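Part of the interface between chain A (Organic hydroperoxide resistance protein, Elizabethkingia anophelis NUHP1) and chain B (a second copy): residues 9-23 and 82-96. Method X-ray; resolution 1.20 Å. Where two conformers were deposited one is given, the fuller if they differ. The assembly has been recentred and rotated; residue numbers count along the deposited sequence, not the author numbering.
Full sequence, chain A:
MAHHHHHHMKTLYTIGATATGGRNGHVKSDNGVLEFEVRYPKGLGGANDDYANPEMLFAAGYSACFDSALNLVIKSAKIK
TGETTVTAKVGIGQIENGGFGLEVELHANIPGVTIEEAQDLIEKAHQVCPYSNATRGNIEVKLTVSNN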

ATOM      1  N   MET A   9      12.533 -15.822  -5.057  1.00 31.94           N
ATOM      2  CA  MET A   9      11.984 -14.970  -6.107  1.00 30.58           C
ATOM      3  C   MET A   9      13.103 -14.192  -6.802  1.00 28.72           C
ATOM      4  O   MET A   9      13.990 -13.656  -6.136  1.00 29.06           O
ATOM      5  CB  MET A   9      10.974 -13.996  -5.494  1.00 30.93           C
ATOM      6  CG  MET A   9      10.185 -13.201  -6.483  1.00 30.04           C
ATOM      7  SD  MET A   9       8.967 -12.048  -5.777  1.00 27.82           S
ATOM      8  CE  MET A   9      10.019 -10.774  -5.088  1.00 26.92           C
ATOM      9  N   LYS A  10      13.051 -14.113  -8.131  1.00 26.70           N
ATOM     10  CA  LYS A  10      14.005 -13.328  -8.914  1.00 24.85           C
ATOM     11  C   LYS A  10      13.491 -11.888  -8.958  1.00 21.48           C
ATOM     12  O   LYS A  10      12.549 -11.575  -9.686  1.00 21.42           O
ATOM     13  CB  LYS A  10      14.129 -13.935 -10.303  1.00 26.41           C
ATOM     14  CG  LYS A  10      15.059 -13.251 -11.271  1.00 27.71           C
ATOM     15  CD  LYS A  10      15.022 -14.109 -12.536  1.00 29.39           C
ATOM     16  CE  LYS A  10      15.965 -13.678 -13.636  1.00 30.16           C
ATOM     17  NZ  LYS A  10      15.749 -14.586 -14.817  1.00 30.22           N
ATOM     18  N   THR A  11      14.097 -11.001  -8.176  1.00 19.28           N
ATOM     19  CA  THR A  11      13.564  -9.652  -8.045  1.00 18.42           C
ATOM     20  C   THR A  11      13.829  -8.856  -9.322  1.00 16.99           C
ATOM     21  O   THR A  11      14.976  -8.789  -9.791  1.00 19.12           O
ATOM     22  CB  THR A  11      14.200  -9.006  -6.829  1.00 19.78           C
ATOM     23  OG1 THR A  11      13.914  -9.857  -5.714  1.00 21.74           O
ATOM     24  CG2 THR A  11      13.615  -7.647  -6.624  1.00 19.85           C
ATOM     25  N   LEU A  12      12.766  -8.273  -9.892  1.00 14.80           N
ATOM     26  CA  LEU A  12      12.898  -7.534 -11.140  1.00 14.05           C
ATOM     27  C   LEU A  12      13.123  -6.045 -10.921  1.00 13.47           C
ATOM     28  O   LEU A  12      13.772  -5.383 -11.751  1.00 14.21           O
ATOM     29  CB  LEU A  12      11.600  -7.686 -11.927  1.00 14.80           C
ATOM     30  CG  LEU A  12      11.312  -9.130 -12.353  1.00 16.30           C
ATOM     31  CD1 LEU A  12       9.918  -9.243 -12.984  1.00 17.47           C
ATOM     32  CD2 LEU A  12      12.384  -9.689 -13.292  1.00 17.29           C
ATOM     33  N   TYR A  13      12.590  -5.500  -9.828  1.00 12.48           N
ATOM     34  CA  TYR A  13      12.622  -4.065  -9.574  1.00 11.86           C
ATOM     35  C   TYR A  13      12.480  -3.859  -8.077  1.00 11.76           C
ATOM     36  O   TYR A  13      11.688  -4.555  -7.432  1.00 12.15           O
ATOM     37  CB  TYR A  13      11.452  -3.390 -10.319  1.00 11.95           C
ATOM     38  CG  TYR A  13      11.202  -1.933  -9.982  1.00 10.82           C
ATOM     39  CD1 TYR A  13      12.011  -0.930 -10.482  1.00 10.70           C
ATOM     40  CD2 TYR A  13      10.151  -1.578  -9.142  1.00 10.90           C
ATOM     41  CE1 TYR A  13      11.775   0.410 -10.197  1.00 10.96           C
ATOM     42  CE2 TYR A  13       9.892  -0.255  -8.828  1.00 10.73           C
ATOM     43  CZ  TYR A  13      10.702   0.746  -9.347  1.00 10.66           C
ATOM     44  OH  TYR A  13      10.422   2.073  -9.059  1.00 11.12           O
ATOM     45  N   THR A  14      13.218  -2.888  -7.543  1.00 11.85           N
ATOM     46  CA  THR A  14      13.103  -2.511  -6.133  0.67 12.19           C
ATOM     47  C   THR A  14      13.024  -0.999  -6.029  1.00 11.67           C
ATOM     48  O   THR A  14      13.659  -0.273  -6.804  1.00 13.83           O
ATOM     49  CB  THR A  14      14.307  -3.060  -5.286  0.67 13.62           C
ATOM     50  OG1 THR A  14      14.348  -4.495  -5.369  0.67 14.84           O
ATOM     51  CG2 THR A  14      14.197  -2.687  -3.815  0.67 13.80           C
ATOM     52  N   ILE A  15      12.245  -0.511  -5.048  1.00 10.68           N
ATOM     53  CA  ILE A  15      12.098   0.926  -4.811  1.00 10.25           C
ATOM     54  C   ILE A  15      11.958   1.136  -3.306  1.00 10.26           C
ATOM     55  O   ILE A  15      11.270   0.362  -2.629  1.00 11.00           O
ATOM     56  CB  ILE A  15      10.888   1.494  -5.589  1.00 10.93           C
ATOM     57  CG1 ILE A  15      10.758   3.027  -5.491  1.00 12.51           C
ATOM     58  CG2 ILE A  15       9.605   0.743  -5.231  1.00 11.79           C
ATOM     59  CD1 ILE A  15      11.942   3.839  -5.942  1.00 14.05           C
ATOM     60  N   GLY A  16      12.579   2.204  -2.791  1.00 10.51           N
ATOM     61  CA  GLY A  16      12.498   2.518  -1.379  1.00 10.91           C
ATOM     62  C   GLY A  16      11.782   3.821  -1.095  1.00 10.40           C
ATOM     63  O   GLY A  16      11.659   4.703  -1.948  1.00 10.21           O
ATOM     64  N   ALA A  17      11.348   3.972   0.150  1.00  9.39           N
ATOM     65  CA  ALA A  17      10.835   5.241   0.646  1.00  9.65           C
ATOM     66  C   ALA A  17      11.190   5.377   2.126  1.00  9.67           C
ATOM     67  O   ALA A  17      11.446   4.382   2.817  1.00 11.24           O
ATOM     68  CB  ALA A  17       9.311   5.349   0.484  1.00 10.46           C
ATOM     69  N   THR A  18      11.225   6.632   2.595  1.00  9.54           N
ATOM     70  CA  THR A  18      11.583   6.958   3.972  1.00 10.47           C
ATOM     71  C   THR A  18      10.488   7.832   4.562  1.00  9.81           C
ATOM     72  O   THR A  18      10.079   8.819   3.950  1.00 10.60           O
ATOM     73  CB  THR A  18      12.914   7.731   3.985  1.00 11.53           C
ATOM     74  OG1 THR A  18      13.931   6.882   3.449  1.00 13.52           O
ATOM     75  CG2 THR A  18      13.287   8.165   5.433  1.00 12.69           C
ATOM     76  N   ALA A  19      10.079   7.519   5.798  1.00  8.98           N
ATOM     77  CA  ALA A  19       9.099   8.295   6.540  1.00  9.14           C
ATOM     78  C   ALA A  19       9.739   8.822   7.806  1.00  8.96           C
ATOM     79  O   ALA A  19      10.455   8.085   8.499  1.00  9.55           O
ATOM     80  CB  ALA A  19       7.913   7.398   6.939  1.00 10.01           C
ATOM     81  N   THR A  20       9.489  10.100   8.080  1.00  9.91           N
ATOM     82  CA  THR A  20       9.989  10.684   9.320  0.68 10.34           C
ATOM     83  C   THR A  20       9.097  11.883   9.639  1.00 11.62           C
ATOM     84  O   THR A  20       7.950  11.932   9.178  1.00 12.22           O
ATOM     85  CB  THR A  20      11.492  10.964   9.206  0.68 10.78           C
ATOM     86  OG1 THR A  20      11.991  11.375  10.475  0.68 11.08           O
ATOM     87  CG2 THR A  20      11.793  12.040   8.180  0.68 11.89           C
ATOM     88  N   GLY A  21       9.565  12.790  10.517  1.00 12.16           N
ATOM     89  CA  GLY A  21       8.857  14.025  10.783  1.00 12.87           C
ATOM     90  C   GLY A  21       8.077  14.097  12.081  1.00 13.62           C
ATOM     91  O   GLY A  21       7.532  15.168  12.385  1.00 15.03           O
ATOM     92  N   GLY A  22       7.949  12.993  12.821  1.00 13.98           N
ATOM     93  CA  GLY A  22       7.222  13.064  14.077  1.00 15.79           C
ATOM     94  C   GLY A  22       5.758  13.400  13.846  1.00 17.01           C
ATOM     95  O   GLY A  22       5.051  12.757  13.048  1.00 16.63           O
ATOM     96  N   ARG A  23       5.287  14.448  14.535  1.00 18.76           N
ATOM     97  CA  ARG A  23       3.903  14.903  14.406  1.00 20.24           C
ATOM     98  C   ARG A  23       3.639  15.573  13.068  1.00 20.57           C
ATOM     99  O   ARG A  23       2.471  15.758  12.698  1.00 22.54           O
ATOM    100  CB  ARG A  23       3.521  15.840  15.562  1.00 23.38           C
ATOM    101  CG  ARG A  23       3.446  15.113  16.908  1.00 27.13           C
ATOM    102  CD  ARG A  23       2.883  15.990  18.049  1.00 30.49           C
ATOM    103  NE  ARG A  23       2.379  15.141  19.134  1.00 33.65           N
ATOM    104  CZ  ARG A  23       3.071  14.790  20.218  1.00 36.18           C
ATOM    105  NH1 ARG A  23       2.511  13.998  21.131  1.00 37.12           N
ATOM    106  NH2 ARG A  23       4.311  15.231  20.404  1.00 36.75           N
TER
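Chain B (82-96) GETTVTAKVGIGQIE

Chain B lays an extended strand, residues 85-94, antiparallel along the edge of the chain A strand that ends at A:Thr20. The N-to-C directions differ by 163°, the axes approach to 4.6 Å, and backbone hydrogen bonds join the two strands in one sheet. From A:Tyr13 opposite B:Ile92 to A:Thr20 near B:Thr85, each step forward on A is a step back on B; before that the register slips by one residue, with A:Thr11 CA nearest B:Gly93 CA at 4.5 Å.

At the start, A:Met9 points toward chain B, its all-trans chi1 and chi2 carrying SD to 3.5 Å from B:Gly93 N and 4.1 Å from B:Ile95 CG2. B:Gly93 has to be small here: a CB would clash with A:Lys10 O and A:Met9 CG. Around A:Lys10 the strands are bridged by water instead of direct bonds. One water links A:Lys10 O to B:Gln94 N, and another links A:Lys10 N to B:Gln94 O.

Direct pairing begins with A:Leu12 N donating to B:Ile92 O at 2.8 Å, and B:Ile92 N returns a bond to A:Tyr13 O at 3.0 Å. A:Tyr13 and B:Ile92 lie on the same face, CB to CG2 3.9 Å, and that CG2 sits at the edge of the tyrosine ring. A:Thr14 turns to the other face, opposite B:Gly91, with CA atoms 4.1 Å apart; a CB on B:Gly91 would be tight against A:Thr11 CG2 and A:Thr14 OG1.

The ladder is then regular. A:Ile15 N to B:Val90 O and B:Val90 N to A:Ile15 O are both 2.9 Å. A:Gly16 meets B:Lys89 at a CA-CA distance of 4.1 Å, its CA also 3.2 Å from B:Ala88 O, a CA-H...O contact of the kind that recurs along the ladder, from the CA of a narrow pair to a carbonyl O of the neighbouring wide pair. A:Ala17 and B:Ala88 exchange N-to-O bonds of 2.9 Å in each direction. With A:Tyr13, A:Ile15, A:Ala19, B:Val86, B:Val90 and B:Ile92, they make one face wholly nonpolar apart from the tyrosine hydroxyl.

The reverse face is threonine-rich: A:Thr18 OG1 lies 3.3 Å from B:Thr87 CG2, and A:Thr18 CG2 lies 3.5 Å from B:Thr85 CG2. A:Ala19 N to B:Val86 O, 2.8 Å, and B:Val86 N to A:Ala19 O, 2.9 Å, close the ladder.

Beyond it, A:Thr20 OG1 sits 2.7 Å from B:Thr84 O and 3.0 Å from B:Glu83 OE2. A:Gly21 N makes a weak bond to B:Glu83 OE2 at 3.0 Å, and its backbone angles call for glycine. A water joins A:Gly22 N to B:Thr84 O, while A:Arg23 turns away.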

ATOM      1  N   GLY B  82      14.402  10.479  20.311  1.00 10.29           N
ATOM      2  CA  GLY B  82      14.497  11.436  19.238  1.00 10.52           C
ATOM      3  C   GLY B  82      13.493  11.140  18.134  1.00 10.20           C
ATOM      4  O   GLY B  82      12.743  10.174  18.175  1.00 10.87           O
ATOM      5  N   GLU B  83      13.519  11.960  17.095  1.00 10.78           N
ATOM      6  CA  GLU B  83      12.573  11.760  15.994  1.00 10.95           C
ATOM      7  C   GLU B  83      12.931  10.482  15.235  1.00  9.47           C
ATOM      8  O   GLU B  83      14.096  10.283  14.869  1.00 10.49           O
ATOM      9  CB  GLU B  83      12.590  12.970  15.070  1.00 12.36           C
ATOM     10  CG  GLU B  83      11.583  12.852  13.904  1.00 14.21           C
ATOM     11  CD  GLU B  83      11.526  14.118  13.083  1.00 16.63           C
ATOM     12  OE1 GLU B  83      11.091  15.167  13.620  1.00 19.17           O
ATOM     13  OE2 GLU B  83      11.903  14.043  11.903  1.00 17.58           O
ATOM     14  N   THR B  84      11.944   9.605  15.062  1.00  8.80           N
ATOM     15  CA  THR B  84      12.200   8.317  14.420  1.00  8.67           C
ATOM     16  C   THR B  84      12.209   8.447  12.900  1.00  8.72           C
ATOM     17  O   THR B  84      11.666   9.405  12.317  1.00  9.36           O
ATOM     18  CB  THR B  84      11.121   7.293  14.826  1.00  8.56           C
ATOM     19  OG1 THR B  84       9.838   7.763  14.409  1.00  8.95           O
ATOM     20  CG2 THR B  84      11.103   7.074  16.317  1.00  9.74           C
ATOM     21  N   THR B  85      12.845   7.466  12.257  1.00  8.86           N
ATOM     22  CA  THR B  85      12.851   7.321  10.802  0.86  9.04           C
ATOM     23  C   THR B  85      12.537   5.873  10.464  1.00  8.87           C
ATOM     24  O   THR B  85      13.044   4.952  11.119  1.00 10.13           O
ATOM     25  CB  THR B  85      14.256   7.673  10.276  0.86 10.65           C
ATOM     26  OG1 THR B  85      14.608   8.984  10.747  0.86 11.09           O
ATOM     27  CG2 THR B  85      14.356   7.619   8.735  0.86 12.57           C
ATOM     28  N   VAL B  86      11.749   5.643   9.417  1.00  8.36           N
ATOM     29  CA  VAL B  86      11.538   4.283   8.936  1.00  8.38           C
ATOM     30  C   VAL B  86      11.772   4.277   7.431  1.00  8.52           C
ATOM     31  O   VAL B  86      11.222   5.129   6.707  1.00  9.28           O
ATOM     32  CB  VAL B  86      10.108   3.790   9.229  1.00  9.40           C
ATOM     33  CG1 VAL B  86       9.852   2.419   8.582  1.00 11.20           C
ATOM     34  CG2 VAL B  86       9.844   3.756  10.740  1.00  9.79           C
ATOM     35  N   THR B  87      12.545   3.299   6.964  1.00  8.61           N
ATOM     36  CA  THR B  87      12.672   3.035   5.535  0.86  9.16           C
ATOM     37  C   THR B  87      12.013   1.712   5.176  1.00  9.19           C
ATOM     38  O   THR B  87      12.065   0.745   5.948  1.00 11.01           O
ATOM     39  CB  THR B  87      14.143   3.005   5.118  0.86 10.74           C
ATOM     40  OG1 THR B  87      14.823   1.918   5.770  0.86 13.08           O
ATOM     41  CG2 THR B  87      14.800   4.350   5.385  0.86 10.56           C
ATOM     42  N   ALA B  88      11.364   1.689   4.009  1.00  8.79           N
ATOM     43  CA  ALA B  88      10.800   0.463   3.440  1.00  9.51           C
ATOM     44  C   ALA B  88      11.325   0.321   2.027  1.00  9.84           C
ATOM     45  O   ALA B  88      11.202   1.263   1.237  1.00 10.93           O
ATOM     46  CB  ALA B  88       9.280   0.500   3.393  1.00 10.03           C
ATOM     47  N   LYS B  89      11.941  -0.820   1.735  1.00  9.91           N
ATOM     48  CA  LYS B  89      12.399  -1.160   0.400  1.00 10.79           C
ATOM     49  C   LYS B  89      11.541  -2.315  -0.115  1.00  9.93           C
ATOM     50  O   LYS B  89      11.494  -3.389   0.498  1.00 10.83           O
ATOM     51  CB  LYS B  89      13.862  -1.581   0.474  1.00 12.26           C
ATOM     52  N   VAL B  90      10.876  -2.101  -1.249  1.00 10.09           N
ATOM     53  CA  VAL B  90       9.912  -3.055  -1.784  1.00 10.12           C
ATOM     54  C   VAL B  90      10.418  -3.577  -3.113  1.00 10.70           C
ATOM     55  O   VAL B  90      10.728  -2.787  -4.019  1.00 12.18           O
ATOM     56  CB  VAL B  90       8.552  -2.356  -1.990  1.00 10.77           C
ATOM     57  CG1 VAL B  90       7.560  -3.279  -2.732  1.00 11.71           C
ATOM     58  CG2 VAL B  90       8.017  -1.906  -0.626  1.00 11.20           C
ATOM     59  N   GLY B  91      10.476  -4.892  -3.243  1.00 11.10           N
ATOM     60  CA  GLY B  91      10.846  -5.545  -4.486  1.00 10.75           C
ATOM     61  C   GLY B  91       9.642  -6.273  -5.055  1.00 10.71           C
ATOM     62  O   GLY B  91       8.764  -6.715  -4.316  1.00 11.85           O
ATOM     63  N   ILE B  92       9.637  -6.434  -6.378  1.00 11.52           N
ATOM     64  CA  ILE B  92       8.613  -7.189  -7.089  1.00 11.19           C
ATOM     65  C   ILE B  92       9.299  -8.222  -7.968  1.00 11.51           C
ATOM     66  O   ILE B  92      10.340  -7.946  -8.574  1.00 12.73           O
ATOM     67  CB  ILE B  92       7.680  -6.265  -7.921  1.00 12.26           C
ATOM     68  CG1 ILE B  92       6.590  -7.073  -8.650  1.00 12.70           C
ATOM     69  CG2 ILE B  92       8.457  -5.384  -8.917  1.00 12.40           C
ATOM     70  CD1 ILE B  92       5.599  -6.323  -9.490  1.00 14.71           C
ATOM     71  N   GLY B  93       8.697  -9.406  -8.045  1.00 12.20           N
ATOM     72  CA  GLY B  93       9.184 -10.415  -8.968  1.00 13.89           C
ATOM     73  C   GLY B  93       8.081 -11.385  -9.306  1.00 14.45           C
ATOM     74  O   GLY B  93       6.959 -11.273  -8.822  1.00 14.21           O
ATOM     75  N   GLN B  94       8.376 -12.303 -10.235  1.00 16.62           N
ATOM     76  CA  GLN B  94       7.375 -13.270 -10.650  1.00 20.00           C
ATOM     77  C   GLN B  94       7.310 -14.409  -9.638  1.00 22.74           C
ATOM     78  O   GLN B  94       8.346 -14.902  -9.177  1.00 24.14           O
ATOM     79  CB  GLN B  94       7.701 -13.806 -12.058  1.00 22.56           C
ATOM     80  CG  GLN B  94       6.517 -14.559 -12.738  1.00 25.25           C
ATOM     81  CD  GLN B  94       6.433 -14.350 -14.263  1.00 28.95           C
ATOM     82  OE1 GLN B  94       7.457 -14.358 -14.962  1.00 29.76           O
ATOM     83  NE2 GLN B  94       5.206 -14.188 -14.782  1.00 30.64           N
ATOM     84  N   ILE B  95       6.093 -14.827  -9.291  1.00 24.94           N
ATOM     85  CA  ILE B  95       5.907 -15.948  -8.379  1.00 28.98           C
ATOM     86  C   ILE B  95       5.365 -17.153  -9.131  1.00 31.77           C
ATOM     87  O   ILE B  95       5.291 -17.145 -10.363  1.00 30.32           O
ATOM     88  CB  ILE B  95       5.067 -15.580  -7.143  1.00 30.01           C
ATOM     89  CG1 ILE B  95       3.697 -15.019  -7.527  1.00 31.05           C
ATOM     90  CG2 ILE B  95       5.792 -14.539  -6.326  1.00 29.53           C
ATOM     91  CD1 ILE B  95       2.865 -14.682  -6.310  1.00 31.50           C
ATOM     92  N   GLU B  96       4.971 -18.186  -8.382  1.00 36.04           N
ATOM     93  CA  GLU B  96       4.938 -19.538  -8.940  1.00 39.64           C
ATOM     94  C   GLU B  96       3.826 -19.719  -9.961  1.00 42.11           C
ATOM     95  O   GLU B  96       3.985 -20.490 -10.917  1.00 42.95           O
ATOM     96  CB  GLU B  96       4.824 -20.564  -7.812  1.00 40.45           C
TER
HETATM   97  O   HOH W   1      11.002 -12.678 -11.371  1.00 21.05           O
HETATM   98  O   HOH W   2      10.808 -15.101  -9.506  1.00 41.74           O
HETATM   99  O   HOH W   3       9.361  17.455  12.379  1.00 48.21           O
HETATM  100  O   HOH W   4       9.037  10.324  12.821  1.00 10.61           O